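Local coordinates for protein sulfatase (Bacteroides fragilis CAG:558, PDB 6USS) that probably hydrolyses aryl sulfate esters, as a calcium-dependent sulfatase of a human gut bacterium, at residues Val134-Asn139 with Leu149-Lys154; Gly331-Asp334 with Thr339-Ser342. The protein carries 1 engineered substitution. All blocks are in the same frame, centred on the assembly; numbering follows the deposited sequence.

Overall arrangement
Two loop closures, one at a subunit interface and one in the loop that follows the calcium ligands Asp322 and Asn323, show how single glutamines can pin neighbouring pieces of a sulfatase fold. Following the chain from its N terminus, contact 1 comes first: it closes the nine residues between 134-139 and 149-154, which include strand 143-145, and ties the end of strand 133-135 to helix 149-155. Contact 2 lies wholly in the long loop between strand 315-321 and helix 353-356, where it closes the four residues between 331-334 and 339-342. The two are in series, neither nested nor crossed. Their centres stand 37 Å apart, on opposite sides of the chain's centre.

Contact 1 (Val134-Asn139 with Leu149-Lys154); sequences VCQVPN and LAEILK
Gln136 and Glu151 make this contact by themselves, and the glutamate is a good thread to follow. Its CB leaves helix 149-155 toward the loop that follows strand 133-135 and lies 3.3 Å from OE1 of Gln136. CG stays beside the same oxygen, 3.5 Å from Gln136 OE1, because it is set anti to the backbone N of Glu151 (chi1 -164°). A bend at chi2 then turns the chain along the amide, bringing CD within 3.9 Å of Gln136 NE2. At the tip, Glu151 OE1 accepts a hydrogen bond from Gln136 NE2 at 3.0 Å, nearly straight at 167°. The donor approaches the anti side of the oxygen, tilted well out of the carboxylate plane, whereas the acceptor lies close to the plane of the amide. The amide and carboxylate planes are turned 40° against each other.

Gln136 reaches across on a chain extended beyond CG. Both ends of its amide are used: OE1 accepts from Ser148 N just ahead of the helix, and NE2 also donates to His180 O. This division of donor and acceptor roles fixes which way round the amide sits and joins the strand end to the start of the helix.

The glutamate has further company at the dimer interface. Its OE1 forms a salt bridge with Lys154 NZ of the second subunit, while OE2 lies close to Asp155 OD1 and to OE2 of Glu151 of the second subunit. So many acidic oxygens gathered in a largely buried place would tend to raise the affinity of this carboxylate for a proton; the amide N-H and the partner lysine probably offset that pull, which makes Gln136 part of the electrostatic balance of the interface.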
loop_
_atom_site.group_PDB
_atom_site.type_symbol
_atom_site.label_atom_id
_atom_site.label_comp_id
_atom_site.label_asym_id
_atom_site.label_seq_id
_atom_site.Cartn_x
_atom_site.Cartn_y
_atom_site.Cartn_z
ATOM N N VAL A 134 -1.929 5.018 16.131
ATOM C CA VAL A 134 -1.385 3.672 16.042
ATOM C C VAL A 134 -0.582 3.552 14.752
ATOM O O VAL A 134 -0.776 4.304 13.795
ATOM C CB VAL A 134 -2.486 2.597 16.094
ATOM C CG1 VAL A 134 -3.372 2.808 17.326
ATOM C CG2 VAL A 134 -3.302 2.607 14.787
ATOM N N CYS A 135 0.328 2.584 14.738
ATOM C CA CYS A 135 1.058 2.201 13.539
ATOM C C CYS A 135 1.506 0.756 13.729
ATOM O O CYS A 135 1.285 0.148 14.784
ATOM C CB CYS A 135 2.229 3.149 13.288
ATOM S SG CYS A 135 3.465 3.126 14.625
ATOM N N GLN A 136 2.156 0.201 12.701
ATOM C CA GLN A 136 2.599 -1.185 12.751
ATOM C C GLN A 136 4.092 -1.317 12.965
ATOM O O GLN A 136 4.605 -2.437 12.950
ATOM C CB GLN A 136 2.205 -1.933 11.473
ATOM C CG GLN A 136 0.727 -2.025 11.198
ATOM C CD GLN A 136 0.415 -3.045 10.102
ATOM O OE1 GLN A 136 0.206 -4.237 10.386
ATOM N NE2 GLN A 136 0.397 -2.587 8.840
ATOM N N VAL A 137 4.803 -0.211 13.171
ATOM C CA VAL A 137 6.252 -0.237 13.367
ATOM C C VAL A 137 6.569 0.187 14.794
ATOM O O VAL A 137 5.731 0.823 15.451
ATOM C CB VAL A 137 6.959 0.658 12.345
ATOM C CG1 VAL A 137 6.864 0.025 10.987
ATOM C CG2 VAL A 137 6.318 2.024 12.332
ATOM N N PRO A 138 7.724 -0.167 15.324
ATOM C CA PRO A 138 8.053 0.238 16.698
ATOM C C PRO A 138 8.822 1.555 16.739
ATOM O O PRO A 138 9.139 2.127 15.686
ATOM C CB PRO A 138 8.894 -0.938 17.208
ATOM C CG PRO A 138 9.595 -1.433 15.959
ATOM C CD PRO A 138 8.635 -1.207 14.810
ATOM N N ASN A 139 9.097 2.051 17.952
ATOM C CA ASN A 139 9.943 3.231 18.176
ATOM C C ASN A 139 9.365 4.490 17.537
ATOM O O ASN A 139 10.106 5.398 17.148
ATOM C CB ASN A 139 11.374 3.002 17.674
ATOM C CG ASN A 139 12.011 1.741 18.258
ATOM O OD1 ASN A 139 11.923 1.482 19.460
ATOM N ND2 ASN A 139 12.653 0.950 17.403
ATOM N N LEU A 149 -5.540 -4.952 11.429
ATOM C CA LEU A 149 -6.561 -5.854 10.915
ATOM C C LEU A 149 -6.463 -6.014 9.397
ATOM O O LEU A 149 -6.654 -7.118 8.872
ATOM C CB LEU A 149 -7.937 -5.342 11.328
ATOM C CG LEU A 149 -9.196 -5.945 10.696
ATOM C CD1 LEU A 149 -9.384 -7.420 11.012
ATOM C CD2 LEU A 149 -10.398 -5.167 11.160
ATOM N N ALA A 150 -6.171 -4.923 8.673
ATOM C CA ALA A 150 -6.089 -4.995 7.215
ATOM C C ALA A 150 -4.845 -5.736 6.750
ATOM O O ALA A 150 -4.863 -6.354 5.676
ATOM C CB ALA A 150 -6.107 -3.591 6.606
ATOM N N GLU A 151 -3.753 -5.656 7.520
ATOM C CA GLU A 151 -2.552 -6.423 7.206
ATOM C C GLU A 151 -2.828 -7.922 7.253
ATOM O O GLU A 151 -2.354 -8.677 6.395
ATOM C CB GLU A 151 -1.429 -6.056 8.181
ATOM C CG GLU A 151 -0.023 -6.487 7.739
ATOM C CD GLU A 151 0.484 -5.706 6.512
ATOM O OE1 GLU A 151 0.269 -4.470 6.459
ATOM O OE2 GLU A 151 1.097 -6.329 5.608
ATOM N N ILE A 152 -3.602 -8.373 8.242
ATOM C CA ILE A 152 -3.847 -9.804 8.391
ATOM C C ILE A 152 -4.759 -10.309 7.282
ATOM O O ILE A 152 -4.538 -11.393 6.719
ATOM C CB ILE A 152 -4.424 -10.102 9.785
ATOM C CG1 ILE A 152 -3.450 -9.664 10.878
ATOM C CG2 ILE A 152 -4.678 -11.573 9.934
ATOM C CD1 ILE A 152 -4.022 -9.876 12.255
ATOM N N LEU A 153 -5.797 -9.531 6.953
ATOM C CA LEU A 153 -6.622 -9.840 5.791
ATOM C C LEU A 153 -5.781 -9.849 4.517
ATOM O O LEU A 153 -5.844 -10.801 3.729
ATOM C CB LEU A 153 -7.775 -8.834 5.679
ATOM C CG LEU A 153 -8.845 -8.904 6.773
ATOM C CD1 LEU A 153 -9.838 -7.759 6.663
ATOM C CD2 LEU A 153 -9.563 -10.224 6.704
ATOM N N LYS A 154 -4.976 -8.799 4.307
ATOM C CA LYS A 154 -4.120 -8.721 3.122
ATOM C C LYS A 154 -3.191 -9.929 3.038
ATOM O O LYS A 154 -3.138 -10.618 2.010
ATOM C CB LYS A 154 -3.324 -7.411 3.146
ATOM C CG LYS A 154 -2.447 -7.109 1.914
ATOM C CD LYS A 154 -1.349 -6.065 2.265
ATOM C CE LYS A 154 0.027 -6.434 1.649
ATOM N NZ LYS A 154 -0.025 -6.789 0.143
#

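Contact 2 (Gly331-Asp334 with Thr339-Ser342); sequences GWRD and TQNS
The aliphatic part of Gln340 lies over one face of the Arg333 guanidinium, with CG 3.7 Å above the plane at its centre and CB 3.7 Å from Arg333 NH1. The two side chains run past each other in opposite directions, and bends at chi2 and chi3 fold the arginine back to present that face. Beyond CG, the amide of Gln340 stands 68° from the guanidinium plane. Its NE2 donates to Asp334 O at 3.0 Å with an angle of 165°, coming from above the carbonyl plane.

Two waters at the guanidinium edge extend the link: one connects Arg333 NH2 to Gln340 O, the other joins Arg333 NH1 to Gln340 O and to Asn341 OD1. Arginine NE is held by a salt bridge to Glu285, and Tyr288 adds a cation-pi contact, so helix 283-308 positions the group.

Thr339 to Ser342 form a type I beta turn, closed by Ser342 N to Thr339 O. The arrangement belongs to the sulfatase loop that leaves strand 315-321 through the calcium ligands Asp322 and Asn323; the Arg333 side chain lies about 9 Å from that of the calcium ligand Asp43 and about 13 Å from the calcium ion, outside the metal's own shell.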
loop_
_atom_site.group_PDB
_atom_site.type_symbol
_atom_site.label_atom_id
_atom_site.label_comp_id
_atom_site.label_asym_id
_atom_site.label_seq_id
_atom_site.Cartn_x
_atom_site.Cartn_y
_atom_site.Cartn_z
ATOM N N GLY A 331 -25.264 25.605 17.935
ATOM C CA GLY A 331 -25.069 26.134 16.596
ATOM C C GLY A 331 -25.182 25.106 15.482
ATOM O O GLY A 331 -25.268 25.492 14.315
ATOM N N TRP A 332 -25.191 23.816 15.800
ATOM C CA TRP A 332 -25.403 22.814 14.768
ATOM C C TRP A 332 -26.721 22.073 14.899
ATOM O O TRP A 332 -27.235 21.587 13.889
ATOM C CB TRP A 332 -24.257 21.798 14.756
ATOM C CG TRP A 332 -22.974 22.357 14.230
ATOM C CD1 TRP A 332 -21.765 22.392 14.876
ATOM C CD2 TRP A 332 -22.755 22.957 12.937
ATOM N NE1 TRP A 332 -20.806 22.969 14.062
ATOM C CE2 TRP A 332 -21.388 23.332 12.874
ATOM C CE3 TRP A 332 -23.576 23.215 11.831
ATOM C CZ2 TRP A 332 -20.830 23.947 11.749
ATOM C CZ3 TRP A 332 -23.021 23.827 10.711
ATOM C CH2 TRP A 332 -21.658 24.186 10.681
ATOM N N ARG A 333 -27.290 21.982 16.099
ATOM C CA ARG A 333 -28.493 21.186 16.304
ATOM C C ARG A 333 -29.520 21.980 17.095
ATOM O O ARG A 333 -29.170 22.725 18.018
ATOM C CB ARG A 333 -28.193 19.866 17.041
ATOM C CG ARG A 333 -27.065 19.025 16.435
ATOM C CD ARG A 333 -27.445 18.461 15.074
ATOM N NE ARG A 333 -28.709 17.728 15.113
ATOM C CZ ARG A 333 -28.862 16.488 15.577
ATOM N NH1 ARG A 333 -27.821 15.797 16.051
ATOM N NH2 ARG A 333 -30.070 15.932 15.559
ATOM N N ASP A 334 -30.788 21.826 16.708
ATOM C CA ASP A 334 -31.916 22.335 17.470
ATOM C C ASP A 334 -32.453 21.220 18.364
ATOM O O ASP A 334 -31.949 20.091 18.366
ATOM C CB ASP A 334 -33.002 22.887 16.542
ATOM C CG ASP A 334 -32.626 24.239 15.929
ATOM O OD1 ASP A 334 -32.084 25.107 16.656
ATOM O OD2 ASP A 334 -32.866 24.438 14.722
ATOM N N THR A 339 -29.900 16.241 24.135
ATOM C CA THR A 339 -30.927 15.214 23.967
ATOM C C THR A 339 -31.064 14.730 22.529
ATOM O O THR A 339 -32.047 14.062 22.206
ATOM C CB THR A 339 -32.284 15.716 24.469
ATOM O OG1 THR A 339 -32.767 16.760 23.611
ATOM C CG2 THR A 339 -32.173 16.229 25.911
ATOM N N GLN A 340 -30.102 15.035 21.658
ATOM C CA GLN A 340 -30.253 14.731 20.241
ATOM C C GLN A 340 -30.048 13.254 19.915
ATOM O O GLN A 340 -30.122 12.889 18.733
ATOM C CB GLN A 340 -29.283 15.582 19.420
ATOM C CG GLN A 340 -29.703 17.025 19.235
ATOM C CD GLN A 340 -29.483 17.879 20.490
ATOM O OE1 GLN A 340 -28.856 17.439 21.459
ATOM N NE2 GLN A 340 -30.014 19.102 20.473
ATOM N N ASN A 341 -29.781 12.396 20.905
ATOM C CA ASN A 341 -29.802 10.946 20.723
ATOM C C ASN A 341 -30.900 10.311 21.578
ATOM O O ASN A 341 -30.828 9.125 21.931
ATOM C CB ASN A 341 -28.435 10.332 21.031
ATOM C CG ASN A 341 -27.320 10.947 20.203
ATOM O OD1 ASN A 341 -27.192 10.670 19.001
ATOM N ND2 ASN A 341 -26.519 11.801 20.833
ATOM N N SER A 342 -31.917 11.100 21.915
ATOM C CA SER A 342 -32.994 10.624 22.766
ATOM C C SER A 342 -33.600 9.351 22.180
ATOM O O SER A 342 -33.776 9.264 20.959
ATOM C CB SER A 342 -34.075 11.696 22.898
ATOM O OG SER A 342 -35.318 11.073 23.131
HETATM O O HOH W 1 -30.904 13.031 16.035
HETATM O O HOH W 2 -27.912 13.110 17.207
#